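Local atomic coordinates of pyruvate kinase (Pseudomonas aeruginosa, PDB entry 6QXL), a protein that probably catalyses the transfer of a phosphoryl group from phosphoenolpyruvate to ADP, yielding pyruvate and ATP at the end of glycolysis, and binds glucose-6-phosphate. Residues A[74-79]-A[92-97]; A[283-288]-A[292-297]; A[313-318]-A[326-331]; A[362-367]-A[387-392]; A[368-373]-A[455-460]. All blocks are in the same frame, centred on the assembly; numbering follows the deposited sequence.

Contact 1. Residues A[74-79]-A[92-97]; sequences IRIAKF and FRFSTS
I76 and F94 meet inside the small beta domain that interrupts the barrel of pyruvate kinase between strands 64-68 and 190-193, and F79 and F92 make a second touch beside them. The segments share no hydrogen bond and bury only 116 Å² between them, so the evidence for the contact is side-chain apposition. From I76 it is the CG2 branch that reaches across, lying 3.9 Å from F94 CE1, the two side chains slanting across one another. The isoleucine torsion explains this choice: CG1 sits between the backbone N and the carbonyl carbon (chi1 71°), while CG2 stands opposite the carbonyl carbon. F79 brings its far ring end to F92, CZ to CZ at 4.2 Å, with the F92 atom near the plane of the F79 ring. F92 in turn offers its edge to F94: F92 CD2 stands 3.9 Å above one face of that ring, toward the rim. V108 of strand 107-109 touches all three phenylalanines, adding an aliphatic side to the buried cluster. Where strand 91-95 ends, an ST turn leads the chain away, S97 N donating to S95 OG at 3.2 Å.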
# COMPACT_ATOMS: atom_id res chain seq x y z
N ILE A 74 10.65 18.60 -42.40
CA ILE A 74 11.64 19.00 -43.40
C ILE A 74 11.68 17.86 -44.42
O ILE A 74 11.86 16.70 -44.06
CB ILE A 74 13.02 19.16 -42.76
CG1 ILE A 74 13.00 20.14 -41.60
CG2 ILE A 74 14.04 19.51 -43.80
CD1 ILE A 74 14.19 19.98 -40.68
N ARG A 75 11.54 18.22 -45.70
CA ARG A 75 11.52 17.20 -46.75
C ARG A 75 12.60 17.52 -47.77
O ARG A 75 13.02 18.67 -47.96
CB ARG A 75 10.18 17.11 -47.46
CG ARG A 75 8.97 17.33 -46.60
CD ARG A 75 7.69 16.94 -47.40
NE ARG A 75 6.55 16.72 -46.49
CZ ARG A 75 6.03 15.53 -46.13
NH1 ARG A 75 6.48 14.38 -46.62
NH2 ARG A 75 5.06 15.49 -45.24
N ILE A 76 13.03 16.46 -48.45
CA ILE A 76 13.86 16.62 -49.64
C ILE A 76 13.03 17.06 -50.84
O ILE A 76 11.82 17.05 -50.82
CB ILE A 76 14.67 15.36 -49.93
CG1 ILE A 76 13.78 14.23 -50.42
CG2 ILE A 76 15.49 14.93 -48.69
CD1 ILE A 76 14.47 12.86 -50.44
N ALA A 77 13.72 17.47 -51.88
CA ALA A 77 13.11 17.90 -53.14
C ALA A 77 12.80 16.70 -54.07
O ALA A 77 12.78 15.56 -53.63
CB ALA A 77 13.99 18.94 -53.83
N LYS A 78 12.56 16.95 -55.35
CA LYS A 78 12.26 15.87 -56.30
C LYS A 78 13.51 15.30 -56.96
O LYS A 78 14.57 15.94 -57.01
CB LYS A 78 11.28 16.36 -57.38
CG LYS A 78 10.01 16.95 -56.84
CD LYS A 78 9.11 17.42 -57.93
CE LYS A 78 7.75 17.71 -57.42
NZ LYS A 78 6.95 18.52 -58.38
N PHE A 79 13.34 14.14 -57.57
CA PHE A 79 14.35 13.43 -58.33
C PHE A 79 13.97 13.44 -59.79
O PHE A 79 12.83 13.63 -60.11
CB PHE A 79 14.43 12.00 -57.89
CG PHE A 79 15.14 11.79 -56.60
CD1 PHE A 79 14.45 11.80 -55.42
CD2 PHE A 79 16.46 11.53 -56.57
CE1 PHE A 79 15.08 11.58 -54.24
CE2 PHE A 79 17.10 11.30 -55.40
CZ PHE A 79 16.41 11.33 -54.23
N PHE A 92 26.24 10.39 -50.73
CA PHE A 92 25.04 11.11 -51.09
C PHE A 92 25.06 12.50 -50.49
O PHE A 92 25.59 12.70 -49.40
CB PHE A 92 23.80 10.34 -50.67
CG PHE A 92 22.54 10.83 -51.30
CD1 PHE A 92 22.26 10.48 -52.60
CD2 PHE A 92 21.68 11.68 -50.62
CE1 PHE A 92 21.10 10.97 -53.22
CE2 PHE A 92 20.53 12.15 -51.22
CZ PHE A 92 20.24 11.79 -52.54
N ARG A 93 24.46 13.45 -51.20
CA ARG A 93 24.51 14.85 -50.81
C ARG A 93 23.14 15.49 -50.79
O ARG A 93 22.30 15.22 -51.64
CB ARG A 93 25.38 15.63 -51.80
CG ARG A 93 26.85 15.34 -51.72
CD ARG A 93 27.63 16.19 -52.73
NE ARG A 93 27.31 15.91 -54.11
CZ ARG A 93 26.90 16.82 -55.03
NH1 ARG A 93 26.66 18.07 -54.71
NH2 ARG A 93 26.67 16.45 -56.27
N PHE A 94 22.97 16.37 -49.81
CA PHE A 94 21.79 17.21 -49.71
C PHE A 94 22.25 18.66 -49.95
O PHE A 94 23.08 19.15 -49.18
CB PHE A 94 21.17 17.08 -48.33
CG PHE A 94 20.77 15.68 -47.98
CD1 PHE A 94 19.59 15.14 -48.44
CD2 PHE A 94 21.60 14.88 -47.19
CE1 PHE A 94 19.24 13.85 -48.15
CE2 PHE A 94 21.24 13.57 -46.91
CZ PHE A 94 20.05 13.07 -47.39
N SER A 95 21.72 19.31 -51.00
CA SER A 95 22.26 20.61 -51.40
C SER A 95 21.17 21.64 -51.58
O SER A 95 20.19 21.43 -52.36
CB SER A 95 23.07 20.52 -52.71
OG SER A 95 23.62 21.78 -53.07
N THR A 96 21.37 22.81 -50.99
CA THR A 96 20.48 23.93 -51.19
C THR A 96 20.66 24.59 -52.53
O THR A 96 19.77 25.28 -53.00
CB THR A 96 20.68 25.01 -50.09
OG1 THR A 96 22.01 25.44 -50.12
CG2 THR A 96 20.33 24.43 -48.69
N SER A 97 21.78 24.36 -53.19
CA SER A 97 22.03 24.95 -54.51
C SER A 97 21.73 23.96 -55.66
O SER A 97 21.77 24.31 -56.83
CB SER A 97 23.48 25.52 -54.56
OG SER A 97 24.41 24.53 -54.41

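Contact 2. Residues A[283-288]-A[292-297]; sequences QMMESM and PMPTRA
M285 and P294 lie side by side within the connection that follows the seventh strand of the (beta/alpha)8 barrel, 277-281, and leads into helix 296-307. Doubling back over a few residues, this loop buries 275 Å² between its two halves. From the far half, R296 donates through NE and NH1 to R248 O and G249 O of the second subunit, immediately before that subunit's magnesium ligand D250. At M285 the methyl end does the touching, with CE 3.8 Å from P294 CB and also near CG, so the methyl group spans the CB-CG side of the proline. S287 points its CB toward the other segment and comes in next to T295, OG to OG1 at 3.4 Å. Its hydroxyl is hydrogen-bonded to E298 OE1, and the same oxygen bonds T295 N at the start of the helix; a single carboxylate oxygen thus links both halves of the loop. One turn is closed by M288 N donating to M285 O over 2.8 Å. M288 then runs alongside P294, its SD 3.9 Å from P294 CD. The bend at its last torsion (chi3 73°) carries the methyl group past the sulfur to the backbone, leaving M288 CE 3.3 Å from P292 O.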
# COMPACT_ATOMS: atom_id res chain seq x y z
N GLN A 283 2.37 2.78 -36.37
CA GLN A 283 2.82 1.42 -36.62
C GLN A 283 2.24 0.41 -35.66
O GLN A 283 2.82 -0.65 -35.46
CB GLN A 283 4.35 1.31 -36.63
CG GLN A 283 5.06 2.30 -37.55
CD GLN A 283 6.50 1.87 -37.84
OE1 GLN A 283 7.38 1.99 -37.00
NE2 GLN A 283 6.72 1.30 -39.04
N MET A 284 1.08 0.71 -35.10
CA MET A 284 0.46 -0.21 -34.17
C MET A 284 0.12 -1.54 -34.84
O MET A 284 0.20 -2.59 -34.21
CB MET A 284 -0.75 0.42 -33.53
CG MET A 284 -0.42 1.75 -32.87
SD MET A 284 -1.46 2.10 -31.46
CE MET A 284 -0.69 1.05 -30.23
N MET A 285 -0.25 -1.51 -36.11
CA MET A 285 -0.58 -2.72 -36.85
C MET A 285 -0.00 -2.72 -38.26
O MET A 285 -0.63 -3.17 -39.20
CB MET A 285 -2.09 -2.91 -36.84
CG MET A 285 -2.63 -3.13 -35.44
SD MET A 285 -4.26 -3.85 -35.49
CE MET A 285 -4.13 -5.05 -34.17
N GLU A 286 1.23 -2.26 -38.38
CA GLU A 286 1.87 -2.01 -39.67
C GLU A 286 1.80 -3.20 -40.65
O GLU A 286 1.57 -3.02 -41.84
CB GLU A 286 3.33 -1.60 -39.47
CG GLU A 286 3.96 -0.91 -40.67
CD GLU A 286 3.61 0.57 -40.80
OE1 GLU A 286 2.61 1.04 -40.20
OE2 GLU A 286 4.32 1.30 -41.52
N SER A 287 1.96 -4.41 -40.15
CA SER A 287 1.95 -5.56 -41.03
C SER A 287 0.64 -5.67 -41.83
O SER A 287 0.61 -6.28 -42.89
CB SER A 287 2.23 -6.86 -40.28
OG SER A 287 1.04 -7.36 -39.70
N MET A 288 -0.43 -5.08 -41.30
CA MET A 288 -1.73 -5.13 -41.97
C MET A 288 -1.86 -4.22 -43.19
O MET A 288 -2.86 -4.25 -43.88
CB MET A 288 -2.86 -4.84 -40.98
CG MET A 288 -2.98 -5.92 -39.90
SD MET A 288 -4.55 -5.93 -39.04
CE MET A 288 -5.60 -6.62 -40.31
N PRO A 292 -3.99 -9.51 -44.04
CA PRO A 292 -5.30 -9.35 -43.41
C PRO A 292 -5.37 -9.69 -41.92
O PRO A 292 -6.45 -9.62 -41.35
CB PRO A 292 -6.17 -10.30 -44.22
CG PRO A 292 -5.23 -11.42 -44.53
CD PRO A 292 -3.93 -10.74 -44.83
N MET A 293 -4.25 -10.03 -41.31
CA MET A 293 -4.19 -10.26 -39.86
C MET A 293 -2.93 -9.64 -39.27
O MET A 293 -1.91 -9.58 -39.92
CB MET A 293 -4.22 -11.74 -39.52
CG MET A 293 -3.31 -12.63 -40.30
SD MET A 293 -3.80 -14.33 -39.96
CE MET A 293 -5.61 -14.55 -39.97
N PRO A 294 -3.00 -9.20 -38.01
CA PRO A 294 -1.84 -8.63 -37.37
C PRO A 294 -0.88 -9.68 -36.81
O PRO A 294 -1.24 -10.81 -36.59
CB PRO A 294 -2.48 -7.80 -36.24
CG PRO A 294 -3.63 -8.65 -35.81
CD PRO A 294 -4.14 -9.26 -37.07
N THR A 295 0.33 -9.26 -36.55
CA THR A 295 1.36 -10.04 -35.86
C THR A 295 1.05 -10.08 -34.35
O THR A 295 0.30 -9.23 -33.82
CB THR A 295 2.71 -9.09 -36.10
OG1 THR A 295 3.05 -9.04 -37.51
CG2 THR A 295 3.94 -9.48 -35.38
N ARG A 296 1.64 -11.02 -33.63
CA ARG A 296 1.50 -11.07 -32.20
C ARG A 296 2.09 -9.83 -31.53
O ARG A 296 1.59 -9.36 -30.51
CB ARG A 296 2.15 -12.33 -31.61
CG ARG A 296 1.63 -13.65 -32.15
CD ARG A 296 0.23 -13.87 -31.70
NE ARG A 296 -0.22 -15.22 -32.04
CZ ARG A 296 -1.03 -15.50 -33.05
NH1 ARG A 296 -1.37 -16.76 -33.29
NH2 ARG A 296 -1.56 -14.52 -33.78
N ALA A 297 3.16 -9.29 -32.09
CA ALA A 297 3.73 -8.07 -31.54
C ALA A 297 2.75 -6.92 -31.65
O ALA A 297 2.64 -6.12 -30.74
CB ALA A 297 5.05 -7.72 -32.19

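Contact 3. Residues A[313-318]-A[326-331]; sequences VMLSAE and VEAVKA
A328 directs its CB at the segment 313-318 and receives two neighbours, L315 and E318. This is where helix 325-340 lies against the eighth strand of the barrel, 312-315, and the short helix 317-320 after it. L315 CD1 approaches A328 CB to 4.0 Å, and E318 contributes only its CB, 4.2 Å from the same methyl. One residue on, V329 meets L315 obliquely: its CG2 is 3.7 Å from L315 CD1, the shortest approach between the segments. CG1 of V329 stands opposite the backbone N (chi1 167°), which puts CG2 beside that nitrogen, on the side where the leucine arrives. L315 CD1 therefore fits against two successive residues of the helix, while V329 also packs on L25 and A28 of helix 19-28. The carboxylate of E318 leads away from helix 325-340. S316 N donates to its OE2 over 2.8 Å, from 36° out of the carboxylate plane, and M285 N bonds its OE1. The apolar touches set no direction between helix and strand; the two backbone N-H donors, one to each oxygen, instead fix how the buried carboxylate is turned and tie the turn after strand 312-315 to the loop after strand 277-281.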
# COMPACT_ATOMS: atom_id res chain seq x y z
N VAL A 313 -6.37 4.58 -29.72
CA VAL A 313 -5.28 4.04 -30.51
C VAL A 313 -5.55 4.44 -31.95
O VAL A 313 -6.70 4.59 -32.34
CB VAL A 313 -5.21 2.52 -30.37
CG1 VAL A 313 -4.66 2.17 -28.99
CG2 VAL A 313 -6.56 1.87 -30.55
N MET A 314 -4.49 4.62 -32.72
CA MET A 314 -4.56 5.20 -34.05
C MET A 314 -4.01 4.25 -35.12
O MET A 314 -3.11 3.44 -34.86
CB MET A 314 -3.79 6.51 -34.10
CG MET A 314 -4.01 7.36 -35.34
SD MET A 314 -3.46 9.08 -35.08
CE MET A 314 -1.99 9.11 -36.13
N LEU A 315 -4.60 4.35 -36.31
CA LEU A 315 -4.08 3.73 -37.52
C LEU A 315 -3.66 4.84 -38.48
O LEU A 315 -4.37 5.84 -38.61
CB LEU A 315 -5.15 2.89 -38.19
CG LEU A 315 -5.64 1.69 -37.39
CD1 LEU A 315 -6.86 1.03 -38.07
CD2 LEU A 315 -4.53 0.69 -37.21
N SER A 316 -2.52 4.66 -39.17
CA SER A 316 -2.14 5.64 -40.20
C SER A 316 -2.14 5.07 -41.61
O SER A 316 -3.12 5.25 -42.33
CB SER A 316 -0.81 6.26 -39.87
OG SER A 316 -0.92 6.90 -38.63
N ALA A 317 -1.12 4.33 -42.00
CA ALA A 317 -1.08 3.78 -43.34
C ALA A 317 -1.98 2.57 -43.39
O ALA A 317 -2.53 2.26 -44.44
CB ALA A 317 0.32 3.40 -43.76
N GLU A 318 -2.16 1.89 -42.26
CA GLU A 318 -2.99 0.69 -42.22
C GLU A 318 -4.38 0.98 -42.78
O GLU A 318 -4.92 0.19 -43.54
CB GLU A 318 -3.10 0.14 -40.79
CG GLU A 318 -1.77 -0.17 -40.06
CD GLU A 318 -1.27 0.98 -39.18
OE1 GLU A 318 -0.87 0.73 -38.03
OE2 GLU A 318 -1.27 2.15 -39.65
N VAL A 326 -10.32 -2.03 -43.58
CA VAL A 326 -11.46 -2.43 -42.76
C VAL A 326 -11.05 -3.52 -41.78
O VAL A 326 -11.39 -3.47 -40.60
CB VAL A 326 -12.66 -2.84 -43.62
CG1 VAL A 326 -13.83 -3.34 -42.77
CG2 VAL A 326 -13.09 -1.65 -44.46
N GLU A 327 -10.28 -4.48 -42.26
CA GLU A 327 -9.85 -5.58 -41.41
C GLU A 327 -8.94 -5.10 -40.28
O GLU A 327 -8.99 -5.63 -39.17
CB GLU A 327 -9.15 -6.66 -42.24
CG GLU A 327 -10.06 -7.30 -43.30
CD GLU A 327 -10.15 -6.59 -44.66
OE1 GLU A 327 -9.75 -5.40 -44.83
OE2 GLU A 327 -10.62 -7.24 -45.60
N ALA A 328 -8.14 -4.06 -40.54
CA ALA A 328 -7.32 -3.45 -39.51
C ALA A 328 -8.16 -2.88 -38.38
O ALA A 328 -7.91 -3.16 -37.21
CB ALA A 328 -6.40 -2.39 -40.09
N VAL A 329 -9.18 -2.09 -38.73
CA VAL A 329 -10.06 -1.52 -37.73
C VAL A 329 -10.75 -2.63 -36.93
O VAL A 329 -10.78 -2.59 -35.70
CB VAL A 329 -11.11 -0.59 -38.37
CG1 VAL A 329 -12.23 -0.24 -37.38
CG2 VAL A 329 -10.43 0.67 -38.92
N LYS A 330 -11.27 -3.63 -37.62
CA LYS A 330 -11.91 -4.75 -36.93
C LYS A 330 -10.97 -5.43 -35.94
O LYS A 330 -11.34 -5.70 -34.80
CB LYS A 330 -12.47 -5.78 -37.92
CG LYS A 330 -13.68 -5.29 -38.67
CD LYS A 330 -14.39 -6.43 -39.40
CE LYS A 330 -15.52 -5.91 -40.28
NZ LYS A 330 -15.90 -6.88 -41.34
N ALA A 331 -9.74 -5.68 -36.38
CA ALA A 331 -8.76 -6.37 -35.54
C ALA A 331 -8.42 -5.50 -34.31
O ALA A 331 -8.42 -5.99 -33.18
CB ALA A 331 -7.51 -6.69 -36.32

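Contact 4. Residues A[362-367]-A[387-392]. With G6P (6-O-phosphono-alpha-D-glucopyranose), chain M.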
# COMPACT_ATOMS: atom_id res chain seq x y z
N SER A 362 -15.37 17.76 -8.73
CA SER A 362 -15.74 16.95 -7.56
C SER A 362 -16.91 16.01 -7.79
O SER A 362 -16.88 14.87 -7.33
CB SER A 362 -16.03 17.83 -6.35
OG SER A 362 -14.81 18.34 -5.85
N ILE A 363 -17.92 16.48 -8.51
CA ILE A 363 -19.07 15.64 -8.79
C ILE A 363 -18.69 14.52 -9.74
O ILE A 363 -19.17 13.39 -9.60
CB ILE A 363 -20.24 16.46 -9.40
CG1 ILE A 363 -20.73 17.54 -8.43
CG2 ILE A 363 -21.41 15.54 -9.77
CD1 ILE A 363 -21.54 16.99 -7.26
N ALA A 364 -17.85 14.83 -10.72
CA ALA A 364 -17.38 13.78 -11.63
C ALA A 364 -16.64 12.70 -10.86
O ALA A 364 -16.98 11.51 -10.95
CB ALA A 364 -16.48 14.36 -12.71
N LEU A 365 -15.67 13.12 -10.04
CA LEU A 365 -14.89 12.15 -9.27
C LEU A 365 -15.77 11.37 -8.31
O LEU A 365 -15.62 10.15 -8.18
CB LEU A 365 -13.75 12.83 -8.54
CG LEU A 365 -12.75 13.43 -9.54
CD1 LEU A 365 -11.66 14.21 -8.87
CD2 LEU A 365 -12.14 12.35 -10.44
N ALA A 366 -16.72 12.06 -7.68
CA ALA A 366 -17.60 11.40 -6.73
C ALA A 366 -18.48 10.35 -7.39
O ALA A 366 -18.81 9.33 -6.78
CB ALA A 366 -18.45 12.44 -6.02
N SER A 367 -18.85 10.59 -8.65
CA SER A 367 -19.66 9.64 -9.39
C SER A 367 -18.87 8.40 -9.75
O SER A 367 -19.38 7.28 -9.65
CB SER A 367 -20.22 10.28 -10.66
OG SER A 367 -20.92 11.46 -10.38
N GLY A 387 -19.18 18.82 -22.75
CA GLY A 387 -18.44 17.56 -22.58
C GLY A 387 -17.37 17.56 -21.49
O GLY A 387 -16.73 16.55 -21.27
N PHE A 388 -17.20 18.67 -20.78
CA PHE A 388 -16.20 18.75 -19.72
C PHE A 388 -16.43 17.78 -18.57
O PHE A 388 -15.49 17.16 -18.07
CB PHE A 388 -16.11 20.17 -19.16
CG PHE A 388 -15.11 20.31 -18.06
CD1 PHE A 388 -13.76 20.42 -18.34
CD2 PHE A 388 -15.51 20.31 -16.73
CE1 PHE A 388 -12.81 20.57 -17.34
CE2 PHE A 388 -14.59 20.44 -15.69
CZ PHE A 388 -13.23 20.57 -16.01
N THR A 389 -17.66 17.66 -18.12
CA THR A 389 -17.92 16.76 -17.01
C THR A 389 -17.56 15.30 -17.34
O THR A 389 -16.87 14.68 -16.57
CB THR A 389 -19.36 16.94 -16.48
OG1 THR A 389 -19.50 18.27 -15.99
CG2 THR A 389 -19.62 16.00 -15.33
N PRO A 390 -17.99 14.76 -18.47
CA PRO A 390 -17.60 13.37 -18.78
C PRO A 390 -16.11 13.23 -19.17
O PRO A 390 -15.57 12.14 -19.08
CB PRO A 390 -18.53 12.96 -19.92
CG PRO A 390 -18.85 14.25 -20.59
CD PRO A 390 -18.91 15.29 -19.50
N LEU A 391 -15.45 14.31 -19.55
CA LEU A 391 -14.00 14.27 -19.67
C LEU A 391 -13.36 13.88 -18.35
O LEU A 391 -12.51 12.99 -18.31
CB LEU A 391 -13.46 15.61 -20.15
CG LEU A 391 -11.93 15.76 -20.15
CD1 LEU A 391 -11.30 14.82 -21.13
CD2 LEU A 391 -11.53 17.16 -20.49
N ILE A 392 -13.78 14.53 -17.26
CA ILE A 392 -13.23 14.26 -15.94
C ILE A 392 -13.61 12.84 -15.51
O ILE A 392 -12.77 12.07 -15.07
CB ILE A 392 -13.70 15.27 -14.92
CG1 ILE A 392 -13.37 16.70 -15.34
CG2 ILE A 392 -13.09 14.98 -13.55
CD1 ILE A 392 -11.94 16.99 -15.66
C1 G6P M . -25.66 20.26 -17.30
C2 G6P M . -26.56 21.46 -17.57
C3 G6P M . -25.95 22.54 -16.69
C4 G6P M . -24.45 22.46 -16.50
C5 G6P M . -23.93 21.83 -17.78
C6 G6P M . -22.42 21.90 -17.83
O1 G6P M . -26.44 19.17 -17.79
O2 G6P M . -26.65 21.79 -18.98
O3 G6P M . -26.54 22.23 -15.45
O4 G6P M . -23.88 23.75 -16.15
O5 G6P M . -24.39 20.48 -17.90
O6 G6P M . -21.79 20.85 -18.54
P G6P M . -20.17 20.89 -18.81
O1P G6P M . -19.96 21.56 -20.15
O2P G6P M . -20.18 19.38 -18.76
O3P G6P M . -19.34 21.76 -17.83
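O2P of glucose-6-phosphate accepts a hydrogen bond from T389 N, 3.1 Å long with an angle of 161° at the hydrogen. T389 OG1 is also 3.1 Å from O2P, but T470 OG1 is a hydrogen-bond partner too, so its proton's use is open. Since G387 occupies the N-cap of helix 388-394, the phosphate sits at the helix start, where the helix dipole would probably favour a negative group. T384, S386 and G469 are among the residues completing this effector pocket. Behind the phosphate, the helix packs on segment 362-367 without any hydrogen bond between them. The segment axes come within 8.7 Å and cross at -44°, and the close approach falls at A364, whose CB is 3.5 Å from I392 CG2. That branch stands opposite the isoleucine's own backbone N (chi1 -56° for CG1) and also meets L365 CD2, at 4.2 Å. Nearer the ligand, A364 CB abuts T389 O at 3.9 Å, so one small methyl touches successive turns. Around this pair, I363 and S367 rest on strands 455-461 and 470-477, T389 and P390 lie on strand 377-383, and S362, L365 and A366 of helix 359-373 pack against the third subunit.

Contact 5. Residues A[368-373]-A[455-460]; sequences MYTANH and WVILTK
The CA atoms of A371 and I457 are 7.7 Å apart, the nearest approach of a helical segment, 368-373, to the extended segment 455-460. I457 has strand backbone angles (phi -110°, psi 134°) and points its CB toward the helix, whereas T370 points its own back at the strand. Hydrogen bonds play no part between the segments, and 95 Å² is buried. The touching is done by one methyl group: I457 CD1 lies 4.0 Å from T370 CB and equally close to T370 CG2. The same CD1 approaches A371 CB to 4.1 Å and comes near A371 N, so it fits against two neighbouring residues of one turn. An extended second torsion (chi2 179°) places it at full reach from the strand. T370 OG1 is hydrogen-bonded to A366 O, one turn back in the same helix. On the subunit side, H373 ND1 donates to Y369 O at 2.8 Å, the acceptor lying in the imidazole plane, and Y369 stacks on Y369 of the third subunit. A helix laid on a mainly parallel sheet, here 421-425, 402-406, 377-383, 455-461 and 470-477, is the layered alpha/beta construction of the C-terminal domain of pyruvate kinases.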
# COMPACT_ATOMS: atom_id res chain seq x y z
N MET A 368 -17.63 8.59 -10.18
CA MET A 368 -16.79 7.42 -10.50
C MET A 368 -16.53 6.58 -9.26
O MET A 368 -16.64 5.35 -9.31
CB MET A 368 -15.50 7.83 -11.17
CG MET A 368 -15.72 8.53 -12.50
SD MET A 368 -16.87 7.68 -13.60
CE MET A 368 -15.90 6.26 -14.09
N TYR A 369 -16.24 7.25 -8.13
CA TYR A 369 -16.15 6.55 -6.85
C TYR A 369 -17.42 5.76 -6.55
O TYR A 369 -17.36 4.58 -6.24
CB TYR A 369 -15.87 7.53 -5.73
CG TYR A 369 -15.96 6.96 -4.34
CD1 TYR A 369 -14.89 6.26 -3.79
CD2 TYR A 369 -17.11 7.14 -3.57
CE1 TYR A 369 -14.96 5.76 -2.50
CE2 TYR A 369 -17.16 6.67 -2.26
CZ TYR A 369 -16.08 6.00 -1.73
OH TYR A 369 -16.15 5.54 -0.44
N THR A 370 -18.56 6.41 -6.67
CA THR A 370 -19.81 5.75 -6.34
C THR A 370 -20.06 4.56 -7.26
O THR A 370 -20.40 3.47 -6.80
CB THR A 370 -20.98 6.73 -6.40
OG1 THR A 370 -20.72 7.80 -5.49
CG2 THR A 370 -22.27 6.06 -6.03
N ALA A 371 -19.89 4.76 -8.56
CA ALA A 371 -20.15 3.71 -9.55
C ALA A 371 -19.23 2.52 -9.38
O ALA A 371 -19.66 1.37 -9.49
CB ALA A 371 -20.07 4.25 -10.96
N ASN A 372 -17.96 2.78 -9.10
CA ASN A 372 -17.01 1.69 -8.90
C ASN A 372 -17.26 0.87 -7.66
O ASN A 372 -16.72 -0.21 -7.56
CB ASN A 372 -15.56 2.21 -8.90
CG ASN A 372 -14.98 2.33 -10.30
OD1 ASN A 372 -15.66 2.16 -11.31
ND2 ASN A 372 -13.72 2.63 -10.37
N HIS A 373 -18.05 1.36 -6.70
CA HIS A 373 -18.30 0.62 -5.47
C HIS A 373 -19.72 0.11 -5.27
O HIS A 373 -19.89 -0.83 -4.53
CB HIS A 373 -17.86 1.44 -4.28
CG HIS A 373 -16.38 1.68 -4.25
ND1 HIS A 373 -15.80 2.76 -4.87
CD2 HIS A 373 -15.36 0.97 -3.70
CE1 HIS A 373 -14.49 2.72 -4.69
NE2 HIS A 373 -14.20 1.62 -4.01
N TRP A 455 -29.77 0.28 -11.29
CA TRP A 455 -29.58 1.63 -10.79
C TRP A 455 -28.73 2.44 -11.74
O TRP A 455 -28.02 1.90 -12.57
CB TRP A 455 -28.89 1.60 -9.42
CG TRP A 455 -29.69 1.02 -8.34
CD1 TRP A 455 -29.86 -0.31 -8.07
CD2 TRP A 455 -30.41 1.74 -7.37
NE1 TRP A 455 -30.67 -0.46 -6.96
CE2 TRP A 455 -31.02 0.78 -6.51
CE3 TRP A 455 -30.61 3.10 -7.13
CZ2 TRP A 455 -31.83 1.15 -5.45
CZ3 TRP A 455 -31.42 3.47 -6.07
CH2 TRP A 455 -32.01 2.50 -5.23
N VAL A 456 -28.76 3.74 -11.58
CA VAL A 456 -28.10 4.65 -12.50
C VAL A 456 -27.67 5.90 -11.74
O VAL A 456 -28.29 6.26 -10.76
CB VAL A 456 -29.08 4.96 -13.68
CG1 VAL A 456 -29.25 6.43 -14.05
CG2 VAL A 456 -28.61 4.18 -14.87
N ILE A 457 -26.66 6.56 -12.25
CA ILE A 457 -26.23 7.84 -11.68
C ILE A 457 -26.58 8.93 -12.68
O ILE A 457 -26.32 8.78 -13.87
CB ILE A 457 -24.71 7.89 -11.40
CG1 ILE A 457 -24.39 6.98 -10.22
CG2 ILE A 457 -24.25 9.32 -11.12
CD1 ILE A 457 -22.92 6.93 -9.87
N LEU A 458 -27.17 10.02 -12.20
CA LEU A 458 -27.41 11.17 -13.04
C LEU A 458 -26.68 12.34 -12.45
O LEU A 458 -26.75 12.57 -11.25
CB LEU A 458 -28.91 11.45 -13.13
CG LEU A 458 -29.32 12.46 -14.21
CD1 LEU A 458 -30.70 12.15 -14.71
CD2 LEU A 458 -29.27 13.91 -13.73
N THR A 459 -25.98 13.09 -13.29
CA THR A 459 -25.33 14.32 -12.87
C THR A 459 -25.83 15.48 -13.69
O THR A 459 -26.11 15.32 -14.88
CB THR A 459 -23.78 14.26 -12.99
OG1 THR A 459 -23.38 14.19 -14.37
CG2 THR A 459 -23.22 13.04 -12.23
N LYS A 460 -25.92 16.63 -13.06
CA LYS A 460 -26.39 17.84 -13.73
C LYS A 460 -26.06 19.04 -12.87
O LYS A 460 -25.48 18.90 -11.79
CB LYS A 460 -27.89 17.76 -13.97
CG LYS A 460 -28.71 17.79 -12.71
CD LYS A 460 -30.21 17.83 -13.00
CE LYS A 460 -30.90 18.13 -11.66
NZ LYS A 460 -32.36 17.95 -11.70

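How the contacts relate
The five contacts sample three parts of the subunit. Contact 1 lies in the small beta domain, with its centre about 33 Å from those of contacts 2 and 3 and about 59 Å from that of contact 5. Contacts 2 and 3 come in series at barrel strands seven and eight, about 9 Å apart between centres, and touch through M288 CE against A328 N. Contacts 4 and 5, centred about 10 Å apart, share helix 359-373, and their segments alternate along the chain; S367 packs on both I457 and T459. Contact 2 borders the second subunit, while contacts 4 and 5 border the third, so the helix starting at the effector phosphate packs on one bordering that subunit.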